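Local coordinates for adhesion G-protein coupled receptor G6 (Danio rerio, PDB 6V55), which is an adhesion G-protein coupled receptor associated with myelination, whose large extracellular region probably engages partners in cell adhesion and helps control signalling, at residues A[461-466]-A[494-499]; A[468-473]-A[478-483]. All coordinates share one frame; numbering follows the deposited sequence.

Contact 1 of 2, residues A[461-466]-A[494-499]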
loop_
_atom_site.group_PDB
_atom_site.type_symbol
_atom_site.label_atom_id
_atom_site.label_comp_id
_atom_site.label_asym_id
_atom_site.label_seq_id
_atom_site.Cartn_x
_atom_site.Cartn_y
_atom_site.Cartn_z
ATOM N N PRO A 461 -0.452 4.943 12.447
ATOM C CA PRO A 461 -1.033 5.453 11.196
ATOM C C PRO A 461 -1.972 6.631 11.442
ATOM O O PRO A 461 -2.293 6.970 12.583
ATOM C CB PRO A 461 -1.789 4.242 10.632
ATOM C CG PRO A 461 -2.094 3.389 11.828
ATOM C CD PRO A 461 -1.006 3.634 12.836
ATOM N N GLU A 462 -2.385 7.263 10.334
ATOM C CA GLU A 462 -3.289 8.419 10.362
ATOM C C GLU A 462 -4.639 8.005 10.918
ATOM O O GLU A 462 -5.114 6.899 10.644
ATOM C CB GLU A 462 -3.477 8.984 8.945
ATOM C CG GLU A 462 -4.109 10.370 8.840
ATOM C CD GLU A 462 -4.499 10.708 7.407
ATOM O OE1 GLU A 462 -3.875 10.150 6.483
ATOM O OE2 GLU A 462 -5.429 11.519 7.199
ATOM N N SER A 463 -5.240 8.860 11.745
ATOM C CA SER A 463 -6.447 8.443 12.448
ATOM C C SER A 463 -7.458 9.569 12.556
ATOM O O SER A 463 -7.101 10.710 12.851
ATOM C CB SER A 463 -6.131 7.945 13.859
ATOM O OG SER A 463 -5.052 7.028 13.846
ATOM N N ARG A 464 -8.731 9.211 12.396
ATOM C CA ARG A 464 -9.855 10.086 12.708
ATOM C C ARG A 464 -9.902 10.348 14.220
ATOM O O ARG A 464 -9.322 9.587 14.997
ATOM C CB ARG A 464 -11.152 9.447 12.189
ATOM C CG ARG A 464 -11.236 9.432 10.660
ATOM C CD ARG A 464 -12.624 9.070 10.138
ATOM N NE ARG A 464 -12.593 7.807 9.388
ATOM C CZ ARG A 464 -12.905 7.664 8.098
ATOM N NH1 ARG A 464 -13.306 8.711 7.376
ATOM N NH2 ARG A 464 -12.823 6.459 7.531
ATOM N N PRO A 465 -10.504 11.468 14.653
ATOM C CA PRO A 465 -10.617 11.742 16.101
ATOM C C PRO A 465 -11.434 10.700 16.861
ATOM O O PRO A 465 -12.454 10.207 16.370
ATOM C CB PRO A 465 -11.316 13.104 16.143
ATOM C CG PRO A 465 -10.917 13.755 14.886
ATOM C CD PRO A 465 -10.803 12.677 13.852
ATOM N N THR A 466 -10.954 10.407 18.087
ATOM C CA THR A 466 -11.393 9.397 19.081
ATOM C C THR A 466 -11.127 7.953 18.636
ATOM O O THR A 466 -11.556 7.014 19.312
ATOM C CB THR A 466 -12.864 9.536 19.532
ATOM O OG1 THR A 466 -13.719 8.966 18.540
ATOM C CG2 THR A 466 -13.268 11.010 19.807
ATOM N N SER A 494 -7.351 18.568 16.919
ATOM C CA SER A 494 -7.014 17.231 17.374
ATOM C C SER A 494 -5.522 17.098 17.668
ATOM O O SER A 494 -4.681 17.829 17.125
ATOM C CB SER A 494 -7.404 16.194 16.337
ATOM O OG SER A 494 -6.678 16.446 15.152
ATOM N N PHE A 495 -5.195 16.138 18.531
ATOM C CA PHE A 495 -3.814 15.914 18.927
ATOM C C PHE A 495 -3.647 14.451 19.319
ATOM O O PHE A 495 -4.580 13.816 19.823
ATOM C CB PHE A 495 -3.402 16.840 20.081
ATOM C CG PHE A 495 -3.984 16.455 21.420
ATOM C CD1 PHE A 495 -5.297 16.772 21.736
ATOM C CD2 PHE A 495 -3.212 15.800 22.381
ATOM C CE1 PHE A 495 -5.837 16.428 22.977
ATOM C CE2 PHE A 495 -3.759 15.442 23.621
ATOM C CZ PHE A 495 -5.062 15.756 23.911
ATOM N N TRP A 496 -2.441 13.934 19.115
ATOM C CA TRP A 496 -2.126 12.606 19.615
ATOM C C TRP A 496 -1.929 12.652 21.120
ATOM O O TRP A 496 -1.051 13.367 21.617
ATOM C CB TRP A 496 -0.846 12.080 18.978
ATOM C CG TRP A 496 -0.961 11.355 17.664
ATOM C CD1 TRP A 496 -0.333 11.696 16.495
ATOM C CD2 TRP A 496 -1.685 10.133 17.392
ATOM N NE1 TRP A 496 -0.641 10.783 15.513
ATOM C CE2 TRP A 496 -1.467 9.817 16.029
ATOM C CE3 TRP A 496 -2.514 9.292 18.158
ATOM C CZ2 TRP A 496 -2.045 8.693 15.414
ATOM C CZ3 TRP A 496 -3.079 8.168 17.549
ATOM C CH2 TRP A 496 -2.844 7.887 16.186
ATOM N N ALA A 497 -2.678 11.823 21.847
ATOM C CA ALA A 497 -2.325 11.530 23.234
ATOM C C ALA A 497 -1.039 10.704 23.323
ATOM O O ALA A 497 -0.460 10.260 22.322
ATOM C CB ALA A 497 -3.442 10.770 23.942
ATOM N N LEU A 498 -0.611 10.479 24.559
ATOM C CA LEU A 498 0.574 9.682 24.817
ATOM C C LEU A 498 0.301 8.209 24.520
ATOM O O LEU A 498 -0.820 7.727 24.734
ATOM C CB LEU A 498 0.995 9.842 26.265
ATOM C CG LEU A 498 1.950 10.981 26.608
ATOM C CD1 LEU A 498 2.268 10.830 28.069
ATOM C CD2 LEU A 498 3.244 10.973 25.763
ATOM N N PRO A 499 1.282 7.486 23.983
ATOM C CA PRO A 499 1.104 6.049 23.773
ATOM C C PRO A 499 1.116 5.276 25.087
ATOM O O PRO A 499 1.865 5.596 26.012
ATOM C CB PRO A 499 2.299 5.667 22.892
ATOM C CG PRO A 499 3.300 6.720 23.118
ATOM C CD PRO A 499 2.529 7.977 23.371
#

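Contact 2 of 2, residues A[468-473]-A[478-483]. With NAG (2-acetamido-2-deoxy-beta-D-glucopyranose), chain N; NAG (2-acetamido-2-deoxy-beta-D-glucopyranose), chain K.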
loop_
_atom_site.group_PDB
_atom_site.type_symbol
_atom_site.label_atom_id
_atom_site.label_comp_id
_atom_site.label_asym_id
_atom_site.label_seq_id
_atom_site.Cartn_x
_atom_site.Cartn_y
_atom_site.Cartn_z
ATOM N N THR A 468 -8.663 4.849 18.528
ATOM C CA THR A 468 -7.462 4.286 19.133
ATOM C C THR A 468 -6.856 3.259 18.181
ATOM O O THR A 468 -7.569 2.380 17.681
ATOM C CB THR A 468 -7.796 3.657 20.490
ATOM O OG1 THR A 468 -8.164 4.698 21.396
ATOM C CG2 THR A 468 -6.599 2.900 21.075
ATOM N N GLN A 469 -5.555 3.389 17.911
ATOM C CA GLN A 469 -4.829 2.464 17.049
ATOM C C GLN A 469 -3.912 1.562 17.856
ATOM O O GLN A 469 -3.374 1.972 18.879
ATOM C CB GLN A 469 -3.987 3.219 16.034
ATOM C CG GLN A 469 -4.813 4.040 15.135
ATOM C CD GLN A 469 -5.069 3.364 13.817
ATOM O OE1 GLN A 469 -4.833 2.153 13.653
ATOM N NE2 GLN A 469 -5.563 4.140 12.853
ATOM N N TYR A 470 -3.680 0.354 17.349
ATOM C CA TYR A 470 -2.846 -0.637 18.018
ATOM C C TYR A 470 -1.694 -0.995 17.101
ATOM O O TYR A 470 -1.900 -1.198 15.899
ATOM C CB TYR A 470 -3.647 -1.886 18.383
ATOM C CG TYR A 470 -4.755 -1.597 19.359
ATOM C CD1 TYR A 470 -6.021 -1.226 18.910
ATOM C CD2 TYR A 470 -4.533 -1.678 20.730
ATOM C CE1 TYR A 470 -7.033 -0.929 19.789
ATOM C CE2 TYR A 470 -5.549 -1.400 21.628
ATOM C CZ TYR A 470 -6.798 -1.030 21.142
ATOM O OH TYR A 470 -7.827 -0.743 22.008
ATOM N N VAL A 471 -0.485 -1.035 17.653
ATOM C CA VAL A 471 0.711 -1.453 16.926
ATOM C C VAL A 471 1.385 -2.557 17.748
ATOM O O VAL A 471 1.078 -2.727 18.941
ATOM C CB VAL A 471 1.672 -0.268 16.666
ATOM C CG1 VAL A 471 1.019 0.822 15.814
ATOM C CG2 VAL A 471 2.186 0.255 17.953
ATOM N N PRO A 472 2.274 -3.353 17.130
ATOM C CA PRO A 472 3.003 -4.363 17.905
ATOM C C PRO A 472 4.037 -3.786 18.852
ATOM O O PRO A 472 4.680 -2.769 18.572
ATOM C CB PRO A 472 3.694 -5.197 16.823
ATOM C CG PRO A 472 3.640 -4.377 15.598
ATOM C CD PRO A 472 2.329 -3.710 15.699
ATOM N N CYS A 473 4.200 -4.479 19.982
ATOM C CA CYS A 473 5.256 -4.148 20.922
ATOM C C CYS A 473 6.598 -4.500 20.293
ATOM O O CYS A 473 6.784 -5.615 19.798
ATOM C CB CYS A 473 5.067 -4.912 22.237
ATOM S SG CYS A 473 3.728 -4.332 23.299
ATOM N N ASP A 478 4.305 -9.884 21.181
ATOM C CA ASP A 478 3.385 -10.771 21.891
ATOM C C ASP A 478 2.119 -10.031 22.275
ATOM O O ASP A 478 1.025 -10.601 22.214
ATOM C CB ASP A 478 4.026 -11.357 23.154
ATOM C CG ASP A 478 5.485 -11.784 22.956
ATOM O OD1 ASP A 478 6.332 -11.336 23.767
ATOM O OD2 ASP A 478 5.789 -12.586 22.033
ATOM N N ARG A 479 2.250 -8.765 22.683
ATOM C CA ARG A 479 1.134 -7.893 23.040
ATOM C C ARG A 479 1.231 -6.590 22.241
ATOM O O ARG A 479 2.152 -6.397 21.437
ATOM C CB ARG A 479 1.075 -7.630 24.559
ATOM C CG ARG A 479 1.369 -8.843 25.450
ATOM C CD ARG A 479 1.054 -8.594 26.918
ATOM N NE ARG A 479 -0.354 -8.821 27.258
ATOM C CZ ARG A 479 -0.835 -8.799 28.503
ATOM N NH1 ARG A 479 -0.024 -8.554 29.532
ATOM N NH2 ARG A 479 -2.128 -9.016 28.724
ATOM N N ASN A 480 0.248 -5.705 22.445
ATOM C CA ASN A 480 0.105 -4.453 21.713
ATOM C C ASN A 480 0.428 -3.234 22.569
ATOM O O ASN A 480 0.351 -3.258 23.803
ATOM C CB ASN A 480 -1.323 -4.237 21.213
ATOM C CG ASN A 480 -1.863 -5.379 20.418
ATOM O OD1 ASN A 480 -1.139 -6.045 19.683
ATOM N ND2 ASN A 480 -3.183 -5.599 20.554
ATOM N N ALA A 481 0.733 -2.137 21.883
ATOM C CA ALA A 481 0.688 -0.793 22.434
ATOM C C ALA A 481 -0.484 -0.071 21.793
ATOM O O ALA A 481 -1.002 -0.516 20.769
ATOM C CB ALA A 481 1.987 -0.030 22.162
ATOM N N SER A 482 -0.911 1.041 22.392
ATOM C CA SER A 482 -2.048 1.787 21.858
ATOM C C SER A 482 -1.836 3.285 22.015
ATOM O O SER A 482 -1.121 3.729 22.912
ATOM C CB SER A 482 -3.374 1.391 22.517
ATOM O OG SER A 482 -3.478 1.992 23.791
ATOM N N ARG A 483 -2.448 4.051 21.103
ATOM C CA ARG A 483 -2.416 5.516 21.095
ATOM C C ARG A 483 -3.745 6.033 20.563
ATOM O O ARG A 483 -4.293 5.478 19.607
ATOM C CB ARG A 483 -1.277 6.078 20.234
ATOM C CG ARG A 483 -0.722 7.398 20.718
ATOM C CD ARG A 483 0.383 7.926 19.811
ATOM N NE ARG A 483 1.023 9.135 20.334
ATOM C CZ ARG A 483 1.865 9.894 19.627
ATOM N NH1 ARG A 483 2.149 9.575 18.366
ATOM N NH2 ARG A 483 2.419 10.975 20.173
HETATM C C1 NAG N . -4.037 -6.590 19.930
HETATM C C2 NAG N . -4.808 -7.421 20.975
HETATM C C3 NAG N . -5.817 -8.361 20.285
HETATM C C4 NAG N . -6.711 -7.627 19.285
HETATM C C5 NAG N . -5.897 -6.760 18.316
HETATM C C6 NAG N . -6.776 -5.862 17.469
HETATM C C7 NAG N . -3.394 -7.714 22.971
HETATM C C8 NAG N . -2.478 -8.643 23.713
HETATM N N2 NAG N . -3.896 -8.181 21.820
HETATM O O3 NAG N . -6.640 -8.967 21.280
HETATM O O4 NAG N . -7.490 -8.560 18.535
HETATM O O5 NAG N . -4.993 -5.904 19.040
HETATM O O6 NAG N . -6.037 -4.902 16.725
HETATM O O7 NAG N . -3.653 -6.581 23.387
HETATM C C1 NAG K . -2.919 -4.762 28.346
HETATM C C2 NAG K . -3.924 -4.138 27.357
HETATM C C3 NAG K . -5.329 -4.033 27.990
HETATM C C4 NAG K . -5.785 -5.386 28.536
HETATM C C5 NAG K . -4.737 -5.939 29.515
HETATM C C6 NAG K . -5.074 -7.314 30.062
HETATM C C7 NAG K . -3.207 -2.593 25.599
HETATM C C8 NAG K . -2.699 -1.222 25.275
HETATM N N2 NAG K . -3.452 -2.841 26.892
HETATM O O3 NAG K . -6.270 -3.580 27.018
HETATM O O4 NAG K . -7.066 -5.284 29.155
HETATM O O5 NAG K . -3.454 -6.037 28.860
HETATM O O6 NAG K . -4.634 -8.378 29.225
HETATM O O7 NAG K . -3.401 -3.439 24.723
#

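Contact 1 of 2, residues A[461-466]-A[494-499]
Ser463 OG is gripped by two polar partners and also rests against the indole of Trp496. The hydroxyl donates to Pro461 O at 3.0 Å, reaching that oxygen from above its carbonyl plane (43° out of it), and Gln469 NE2 bonds to the same OG. With OG beside its own backbone N (chi1 -48°), the hydroxyl turns to Pro461 O and comes obliquely to within 3.3 Å of Trp496 CH2. Pro461 O meets the indole differently: it lies at the ring edge, in plane, 3.3 Å from Trp496 CZ2. The benzo end of the tryptophan thus faces two oxygens that are hydrogen-bonded to each other. These residues belong to a small disulfide-linked module, consistent with the hormone receptor (HormR) domain of adhesion receptors, in which the loop 461-466 leads into a three-stranded antiparallel sheet and Trp496 lies on the edge strand 493-496. At the other end of the indole NE1 bonds to Gln450 O, which helps to set the rotation of the ring, while Arg483 makes a cation-pi contact with it. Ser463 is further tied by backbone bonding to Cys449, whose disulfide partner Cys485 is paired through its backbone with Thr466.

Contact 2 of 2, residues A[468-473]-A[478-483]
Backbone hydrogen bonds dominate where Gln469 and Val471 face Arg483 and Ala481 as antiparallel hydrogen-bonded pairs. Gln469 N reaches Arg483 O at 3.0 Å and Ala481 N reaches Val471 O at 3.0 Å, each bond answered by a reciprocal one. Beyond the last of these, Cys473 N bonds to Arg479 O at 3.2 Å, so the pairing of this beta hairpin runs on toward its turn. CA-H...O contacts fill in between, as from Tyr470 CA to Ala481 O.

Side chains touch on both faces. On one, Val471 CG2 makes an apolar contact with Ala481 CB at 4.2 Å; on the other, with CG beside the backbone N (chi1 -63°), the Tyr470 ring leans obliquely across its partner, CE2 lying 3.6 Å from Ser482 CB.

Sugars border the side of the sheet that carries Tyr470 and Ser482. Asn480 ND2 is covalently bonded to C1 of the chain N glycan, and O7 of the chain K sugar meets the Tyr470 ring at its edge. The Arg479 chain bends at chi3 (84°), bringing NH2 2.6 Å from O6 of the chain K sugar, whose O5 lies over a guanidinium face.

Cys473 forms a disulfide with Cys504. Strand 480-488 is central in the three-stranded sheet, Trp460 of strand 459-460 packs on Val471, Ala481 and Arg483, and Pro472 touches Tyr60 and the calcium ligand Asp98 of the CUB domain.

Contact 2 is the more buried of the two and is built mainly from paired backbones, whereas contact 1 is a smaller, partly buried meeting of a loop with an indole. Both reach the same sheet: strand 480-488 pairs with 468-472 on one side and with 493-496 on the other, and contact 2 is nested within the chain loop that contact 1 closes. Arg483 and Gln469 join them. Arg483 NE probably bonds to Ala497 O at 2.7 Å while its NH1 forms a salt bridge with Asp452; Gln469 OE1 packs against Pro461 CG at 3.5 Å. Attached sugar borders contact 2 directly, but remains about 10 Å from the Pro461 side chain in contact 1.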